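Local coordinates for protein 2-hydroxyethylphosphonate dioxygenase (Streptomyces viridochromogenes, PDB 4YAR) that converts 2-hydroxyethylphosphonate and dioxygen to hydroxymethylphosphonate and formate, an iron(II)-dependent step in the biosynthesis of the antibiotic phosphinothricin tripeptide, at residues A[167-172]-A[321-326]; A[195-200]-A[405-410]. The protein carries 1 engineered substitution. One frame throughout, in Å; residues are numbered along the deposited sequence.

Contact 1 (A[167-172]-A[321-326])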
ATOM      1  N   ARG A 167      -9.162  -5.981  25.651  1.00 26.28           N
ATOM      2  CA  ARG A 167      -9.464  -6.731  24.493  1.00 29.14           C
ATOM      3  C   ARG A 167      -9.573  -5.848  23.254  1.00 26.59           C
ATOM      4  O   ARG A 167      -9.718  -6.355  22.148  1.00 22.43           O
ATOM      5  CB  ARG A 167     -10.769  -7.488  24.682  1.00 37.02           C
ATOM      6  CG  ARG A 167     -10.755  -8.435  25.875  1.00 39.11           C
ATOM      7  CD  ARG A 167     -10.147  -9.799  25.579  1.00 37.18           C
ATOM      8  NE  ARG A 167     -11.135 -10.735  25.043  1.00 41.85           N
ATOM      9  CZ  ARG A 167     -11.484 -11.927  25.532  1.00 40.18           C
ATOM     10  NH1 ARG A 167     -10.964 -12.454  26.631  1.00 46.41           N
ATOM     11  NH2 ARG A 167     -12.381 -12.626  24.874  1.00 44.05           N
ATOM     12  N   TRP A 168      -9.534  -4.530  23.430  1.00 22.83           N
ATOM     13  CA  TRP A 168      -9.354  -3.658  22.281  1.00 21.80           C
ATOM     14  C   TRP A 168      -8.044  -3.999  21.518  1.00 23.03           C
ATOM     15  O   TRP A 168      -7.896  -3.713  20.316  1.00 22.60           O
ATOM     16  CB  TRP A 168      -9.458  -2.212  22.705  1.00 20.43           C
ATOM     17  CG  TRP A 168      -8.406  -1.672  23.553  1.00 22.75           C
ATOM     18  CD1 TRP A 168      -8.299  -1.808  24.889  1.00 20.48           C
ATOM     19  CD2 TRP A 168      -7.307  -0.826  23.133  1.00 23.07           C
ATOM     20  NE1 TRP A 168      -7.174  -1.112  25.356  1.00 26.84           N
ATOM     21  CE2 TRP A 168      -6.562  -0.492  24.293  1.00 23.76           C
ATOM     22  CE3 TRP A 168      -6.893  -0.322  21.905  1.00 24.03           C
ATOM     23  CZ2 TRP A 168      -5.421   0.273  24.246  1.00 24.14           C
ATOM     24  CZ3 TRP A 168      -5.782   0.513  21.865  1.00 27.21           C
ATOM     25  CH2 TRP A 168      -5.056   0.811  23.035  1.00 24.22           C
ATOM     26  N   ILE A 169      -7.082  -4.573  22.225  1.00 19.18           N
ATOM     27  CA  ILE A 169      -5.931  -5.217  21.572  1.00 19.29           C
ATOM     28  C   ILE A 169      -6.324  -6.642  21.430  1.00 17.92           C
ATOM     29  O   ILE A 169      -6.440  -7.402  22.433  1.00 16.47           O
ATOM     30  CB  ILE A 169      -4.628  -5.049  22.399  1.00 18.10           C
ATOM     31  CG1 ILE A 169      -4.311  -3.558  22.620  1.00 17.36           C
ATOM     32  CG2 ILE A 169      -3.505  -5.924  21.810  1.00 17.16           C
ATOM     33  CD1 ILE A 169      -3.246  -3.188  23.647  1.00 17.59           C
ATOM     34  N   THR A 170      -6.678  -7.028  20.216  1.00 18.94           N
ATOM     35  CA  THR A 170      -7.418  -8.241  20.003  1.00 17.35           C
ATOM     36  C   THR A 170      -6.537  -9.509  20.085  1.00 17.74           C
ATOM     37  O   THR A 170      -7.008 -10.607  20.490  1.00 16.69           O
ATOM     38  CB  THR A 170      -8.177  -8.225  18.653  1.00 18.55           C
ATOM     39  OG1 THR A 170      -7.245  -8.238  17.541  1.00 16.74           O
ATOM     40  CG2 THR A 170      -9.067  -7.010  18.560  1.00 20.70           C
ATOM     41  N   GLY A 171      -5.267  -9.368  19.716  1.00 17.18           N
ATOM     42  CA  GLY A 171      -4.374 -10.512  19.517  1.00 18.04           C
ATOM     43  C   GLY A 171      -3.024 -10.156  18.907  1.00 15.60           C
ATOM     44  O   GLY A 171      -2.749  -9.017  18.648  1.00 18.18           O
ATOM     45  N   ASP A 172      -2.220 -11.165  18.729  1.00 15.92           N
ATOM     46  CA  ASP A 172      -0.930 -11.035  18.077  1.00 16.80           C
ATOM     47  C   ASP A 172      -1.139 -10.580  16.627  1.00 15.74           C
ATOM     48  O   ASP A 172      -2.201 -10.887  15.976  1.00 16.13           O
ATOM     49  CB  ASP A 172      -0.193 -12.396  18.060  1.00 16.89           C
ATOM     50  CG  ASP A 172       0.342 -12.891  19.427  1.00 17.32           C
ATOM     51  OD1 ASP A 172       0.398 -12.182  20.446  1.00 17.80           O
ATOM     52  OD2 ASP A 172       0.676 -14.111  19.501  1.00 16.93           O
ATOM     53  N   GLU A 321      -7.010   6.378  22.361  1.00 22.28           N
ATOM     54  CA  GLU A 321      -5.887   5.567  22.825  1.00 21.33           C
ATOM     55  C   GLU A 321      -5.455   4.627  21.674  1.00 19.33           C
ATOM     56  O   GLU A 321      -6.294   4.088  21.002  1.00 17.29           O
ATOM     57  CB  GLU A 321      -6.194   4.836  24.125  1.00 25.23           C
ATOM     58  CG  GLU A 321      -4.928   4.475  24.932  1.00 29.80           C
ATOM     59  CD  GLU A 321      -5.166   3.637  26.191  1.00 32.29           C
ATOM     60  OE1 GLU A 321      -4.184   3.206  26.812  1.00 37.44           O
ATOM     61  OE2 GLU A 321      -6.320   3.408  26.575  1.00 38.03           O
ATOM     62  N   ALA A 322      -4.156   4.557  21.424  1.00 17.99           N
ATOM     63  CA  ALA A 322      -3.649   3.791  20.239  1.00 19.85           C
ATOM     64  C   ALA A 322      -2.690   2.738  20.679  1.00 18.72           C
ATOM     65  O   ALA A 322      -1.942   2.924  21.609  1.00 19.07           O
ATOM     66  CB  ALA A 322      -3.026   4.742  19.219  1.00 18.13           C
ATOM     67  N   ALA A 323      -2.677   1.575  19.998  1.00 17.17           N
ATOM     68  CA  ALA A 323      -1.627   0.624  20.205  1.00 18.69           C
ATOM     69  C   ALA A 323      -1.212   0.080  18.810  1.00 17.42           C
ATOM     70  O   ALA A 323      -2.042   0.013  17.890  1.00 18.01           O
ATOM     71  CB  ALA A 323      -2.161  -0.530  21.032  1.00 17.95           C
ATOM     72  N   SER A 324       0.051  -0.286  18.699  1.00 16.60           N
ATOM     73  CA  SER A 324       0.609  -0.731  17.434  1.00 16.20           C
ATOM     74  C   SER A 324       0.380  -2.150  17.081  1.00 16.93           C
ATOM     75  O   SER A 324       0.515  -3.031  17.903  1.00 17.27           O
ATOM     76  CB  SER A 324       2.133  -0.513  17.435  1.00 18.28           C
ATOM     77  OG  SER A 324       2.472   0.844  17.765  1.00 18.18           O
ATOM     78  N   MET A 325       0.045  -2.374  15.813  1.00 16.08           N
ATOM     79  CA  MET A 325       0.127  -3.706  15.234  1.00 14.96           C
ATOM     80  C   MET A 325       1.502  -3.842  14.636  1.00 17.02           C
ATOM     81  O   MET A 325       2.320  -2.893  14.707  1.00 17.24           O
ATOM     82  CB  MET A 325      -0.907  -3.961  14.134  1.00 13.01           C
ATOM     83  CG  MET A 325      -2.287  -3.758  14.564  1.00 13.54           C
ATOM     84  SD  MET A 325      -3.345  -4.298  13.192  1.00 18.15           S
ATOM     85  CE  MET A 325      -4.926  -3.745  13.953  1.00 18.46           C
ATOM     86  N   ALA A 326       1.827  -5.052  14.193  1.00 14.52           N
ATOM     87  CA  ALA A 326       3.082  -5.286  13.516  1.00 13.82           C
ATOM     88  C   ALA A 326       3.387  -4.306  12.366  1.00 15.70           C
ATOM     89  O   ALA A 326       2.489  -3.883  11.613  1.00 16.64           O
ATOM     90  CB  ALA A 326       3.127  -6.699  13.062  1.00 15.68           C
TER
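The indole of Trp-168 lies against strand 321-324 and, with Ile-169, joins a loop of one cupin-like beta sheet to a strand of the other, in a fold consistent with a bicupin. Contact is by van der Waals packing, with the six-membered end of the indole doing the touching. CH2 meets Ala-323 CB at 3.8 Å and also approaches Ala-322 C, which lies at the ring edge near its plane. CZ3 comes within 3.7 Å of Glu-321 O, obliquely to the ring. The indole reaches the strand with CG set between the backbone N and the carbonyl carbon (chi1 68°).

Glu-321 crosses the indole at about a right angle, its extended chain bringing CD to 3.9 Å from Trp-168 CZ2. The carboxylate plane is inclined 42° to the ring, neither stacked on it nor perpendicular. Its OE2 has a long, weak ion pair with Arg-340 on neighbouring strand 335-343.

Ala-323 CB is met by two residues of the loop, since Ile-169 CD1 also reaches it, at 3.9 Å. Within the loop Ile-169 CG1 stands 4.0 Å above the plane of the Trp-168 ring, over its centre, so the isoleucine backs the indole and shares its target.

Farther out, Phe-338 and Arg-340 of strand 335-343 and Thr-401 of strand 400-407 also touch Trp-168. The loop is fixed by polar anchors: Asn-162 ND2 bonds to Ile-169 O, and the buried Asp-172 carboxylate divides its oxygens, OD1 accepting from Ile-307 N and OD2 from His-160 N.

Contact 2 (A[195-200]-A[405-410])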
ATOM      1  N   VAL A 195      -8.150 -10.770  10.632  1.00 19.94           N
ATOM      2  CA  VAL A 195      -8.133  -9.875   9.476  1.00 19.65           C
ATOM      3  C   VAL A 195      -6.849 -10.029   8.751  1.00 19.16           C
ATOM      4  O   VAL A 195      -5.773 -10.024   9.407  1.00 20.40           O
ATOM      5  CB  VAL A 195      -8.214  -8.369   9.803  1.00 20.80           C
ATOM      6  CG1 VAL A 195      -8.065  -7.537   8.520  1.00 23.18           C
ATOM      7  CG2 VAL A 195      -9.392  -8.016  10.618  1.00 21.81           C
ATOM      8  N   SER A 196      -6.927 -10.150   7.424  1.00 20.29           N
ATOM      9  CA  SER A 196      -5.756 -10.146   6.578  1.00 21.51           C
ATOM     10  C   SER A 196      -5.878  -8.904   5.714  1.00 22.56           C
ATOM     11  O   SER A 196      -6.832  -8.777   4.930  1.00 22.46           O
ATOM     12  CB  SER A 196      -5.628 -11.394   5.740  1.00 25.43           C
ATOM     13  OG  SER A 196      -4.453 -11.348   4.918  1.00 34.03           O
ATOM     14  N   TYR A 197      -4.937  -7.993   5.892  1.00 19.07           N
ATOM     15  CA  TYR A 197      -4.918  -6.698   5.244  1.00 17.38           C
ATOM     16  C   TYR A 197      -3.683  -6.559   4.326  1.00 18.33           C
ATOM     17  O   TYR A 197      -2.552  -6.458   4.826  1.00 18.03           O
ATOM     18  CB  TYR A 197      -4.848  -5.575   6.274  1.00 16.60           C
ATOM     19  CG  TYR A 197      -4.943  -4.191   5.639  1.00 17.44           C
ATOM     20  CD1 TYR A 197      -6.161  -3.700   5.209  1.00 18.85           C
ATOM     21  CD2 TYR A 197      -3.822  -3.403   5.467  1.00 17.61           C
ATOM     22  CE1 TYR A 197      -6.267  -2.470   4.599  1.00 19.92           C
ATOM     23  CE2 TYR A 197      -3.886  -2.149   4.881  1.00 20.31           C
ATOM     24  CZ  TYR A 197      -5.127  -1.667   4.451  1.00 19.91           C
ATOM     25  OH  TYR A 197      -5.171  -0.434   3.860  1.00 21.41           O
ATOM     26  N   THR A 198      -3.940  -6.543   3.031  1.00 20.07           N
ATOM     27  CA  THR A 198      -2.859  -6.444   2.054  1.00 21.32           C
ATOM     28  C   THR A 198      -2.629  -4.977   1.641  1.00 22.93           C
ATOM     29  O   THR A 198      -3.471  -4.115   1.766  1.00 26.30           O
ATOM     30  CB  THR A 198      -3.188  -7.250   0.826  1.00 25.06           C
ATOM     31  OG1 THR A 198      -4.296  -6.604   0.193  1.00 26.92           O
ATOM     32  CG2 THR A 198      -3.518  -8.721   1.130  1.00 27.27           C
ATOM     33  N   ALA A 199      -1.415  -4.650   1.294  1.00 25.55           N
ATOM     34  CA  ALA A 199      -1.175  -3.331   0.703  1.00 26.06           C
ATOM     35  C   ALA A 199      -0.849  -3.614  -0.741  1.00 23.60           C
ATOM     36  O   ALA A 199      -0.430  -4.711  -1.055  1.00 21.61           O
ATOM     37  CB  ALA A 199       0.009  -2.679   1.388  1.00 25.07           C
ATOM     38  N   GLN A 200      -0.896  -2.570  -1.567  1.00 26.42           N
ATOM     39  CA  GLN A 200      -0.326  -2.622  -2.940  1.00 27.09           C
ATOM     40  C   GLN A 200       1.120  -2.990  -2.894  1.00 24.60           C
ATOM     41  O   GLN A 200       1.857  -2.561  -2.031  1.00 22.72           O
ATOM     42  CB  GLN A 200      -0.526  -1.273  -3.675  1.00 30.74           C
ATOM     43  CG  GLN A 200       0.535  -0.169  -3.420  1.00 31.24           C
ATOM     44  CD  GLN A 200       0.685   0.322  -1.958  1.00 28.63           C
ATOM     45  OE1 GLN A 200      -0.240   0.228  -1.115  1.00 28.87           O
ATOM     46  NE2 GLN A 200       1.856   0.908  -1.669  1.00 27.44           N
ATOM     47  N   PHE A 405      -6.285   0.331   9.554  1.00 16.47           N
ATOM     48  CA  PHE A 405      -5.255  -0.183   8.618  1.00 13.52           C
ATOM     49  C   PHE A 405      -4.951   0.910   7.624  1.00 15.82           C
ATOM     50  O   PHE A 405      -5.813   1.728   7.248  1.00 19.97           O
ATOM     51  CB  PHE A 405      -5.703  -1.474   7.904  1.00 14.95           C
ATOM     52  CG  PHE A 405      -6.007  -2.628   8.806  1.00 15.59           C
ATOM     53  CD1 PHE A 405      -4.976  -3.470   9.256  1.00 16.48           C
ATOM     54  CD2 PHE A 405      -7.278  -2.847   9.271  1.00 15.31           C
ATOM     55  CE1 PHE A 405      -5.248  -4.576  10.067  1.00 16.24           C
ATOM     56  CE2 PHE A 405      -7.560  -3.952  10.068  1.00 16.21           C
ATOM     57  CZ  PHE A 405      -6.540  -4.795  10.490  1.00 15.49           C
ATOM     58  N   GLY A 406      -3.745   0.871   7.052  1.00 14.11           N
ATOM     59  CA  GLY A 406      -3.383   1.800   6.076  1.00 15.87           C
ATOM     60  C   GLY A 406      -2.544   1.208   4.973  1.00 15.27           C
ATOM     61  O   GLY A 406      -1.707   0.378   5.166  1.00 16.68           O
ATOM     62  N   SER A 407      -2.835   1.680   3.770  1.00 18.06           N
ATOM     63  CA  SER A 407      -2.104   1.271   2.574  1.00 18.87           C
ATOM     64  C   SER A 407      -2.212   2.378   1.522  1.00 18.84           C
ATOM     65  O   SER A 407      -2.891   3.379   1.745  1.00 18.13           O
ATOM     66  CB  SER A 407      -2.679  -0.027   2.017  1.00 20.03           C
ATOM     67  OG  SER A 407      -4.099   0.015   1.785  1.00 20.97           O
ATOM     68  N   GLY A 408      -1.649   2.166   0.333  1.00 16.71           N
ATOM     69  CA  GLY A 408      -1.883   3.159  -0.730  1.00 17.91           C
ATOM     70  C   GLY A 408      -0.567   3.583  -1.347  1.00 18.90           C
ATOM     71  O   GLY A 408       0.402   3.885  -0.635  1.00 18.10           O
ATOM     72  N   ALA A 409      -0.566   3.660  -2.673  1.00 20.36           N
ATOM     73  CA  ALA A 409       0.582   4.199  -3.426  1.00 22.07           C
ATOM     74  C   ALA A 409       0.731   5.718  -3.327  1.00 21.01           C
ATOM     75  O   ALA A 409       1.808   6.241  -3.574  1.00 22.25           O
ATOM     76  CB  ALA A 409       0.449   3.818  -4.872  1.00 22.97           C
ATOM     77  N   HIS A 410      -0.322   6.450  -2.997  1.00 19.63           N
ATOM     78  CA  HIS A 410      -0.302   7.900  -3.050  1.00 19.75           C
ATOM     79  C   HIS A 410      -1.015   8.488  -1.795  1.00 21.05           C
ATOM     80  O   HIS A 410      -2.162   8.144  -1.559  1.00 21.07           O
ATOM     81  CB  HIS A 410      -1.026   8.344  -4.323  1.00 22.41           C
ATOM     82  CG  HIS A 410      -0.434   7.742  -5.563  1.00 22.54           C
ATOM     83  ND1 HIS A 410       0.867   7.968  -5.953  1.00 23.50           N
ATOM     84  CD2 HIS A 410      -0.976   6.932  -6.509  1.00 23.72           C
ATOM     85  CE1 HIS A 410       1.112   7.283  -7.056  1.00 26.93           C
ATOM     86  NE2 HIS A 410       0.009   6.654  -7.416  1.00 24.71           N
TER
HETATM   87  O   HOH W   1      -5.186  -2.379   0.504  1.00 30.63           O
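Gln-200 OE1 accepts the backbone N-H of Gly-408 at 2.8 Å, the shortest direct polar bond of sound geometry. The N-H...O angle is 147°, and the donor stands above the plane of the amide carbonyl, 41° out of it. The glutamine chain bends at chi2, and its NE2 is held by Asn-202 OD1. At the backbone angles of Gly-408 a CB would jam against the preceding carbonyl oxygen.

Nearer the strand, a water donates to Thr-198 O at 2.7 Å and also bonds Ser-407 OG. The Tyr-197 OH to Ser-407 OG separation is very short and doubtful.

Phe-405 CB sits over the centre of the Tyr-197 ring, 3.3 Å above its plane, while the two rings form an offset stack with centroids 4.8 Å apart and planes at 21°. The side chains slide past each other in opposite directions, and Val-195 CG1 meets Phe-405 CZ tip to tip at 3.7 Å. Ser-196 and Thr-198 direct CB away from strand 405-407, to the side where the iron ligand His-129 lies near Thr-198.

Strands 195-198 and 405-407 run nearly parallel, their axes 8.1 Å apart, yet belong to different antiparallel sheets, one mainly from each half of the chain, whose packing is consistent with the domain interface of a bicupin. Strand 192-198 lies between 111-115 and 133-140, strand 400-407 between 355-362 and 335-343, and His-410 leads on towards helix 413-420.

How the contacts relate
Both contacts bring the 192-198 side of the protein against the sheet of 320-324 and 400-407, contact 1 through the loop before strand 173-176 and contact 2 strand to strand. Their centres are about 17 Å apart, and their segments alternate along the chain. They touch through one sulphur-to-ring packing contact, Met-325 SD to Phe-405 CE1 at 3.7 Å. Contact 2 borders the iron site, the side chain of Thr-198 lying about 4 Å from that of the iron ligand His-129. Ser-196 is a substrate-binding residue in another structure of this enzyme, where the ligand is shared between the partners of the dimer. Contact 1 lies away from the iron- and substrate-binding residues.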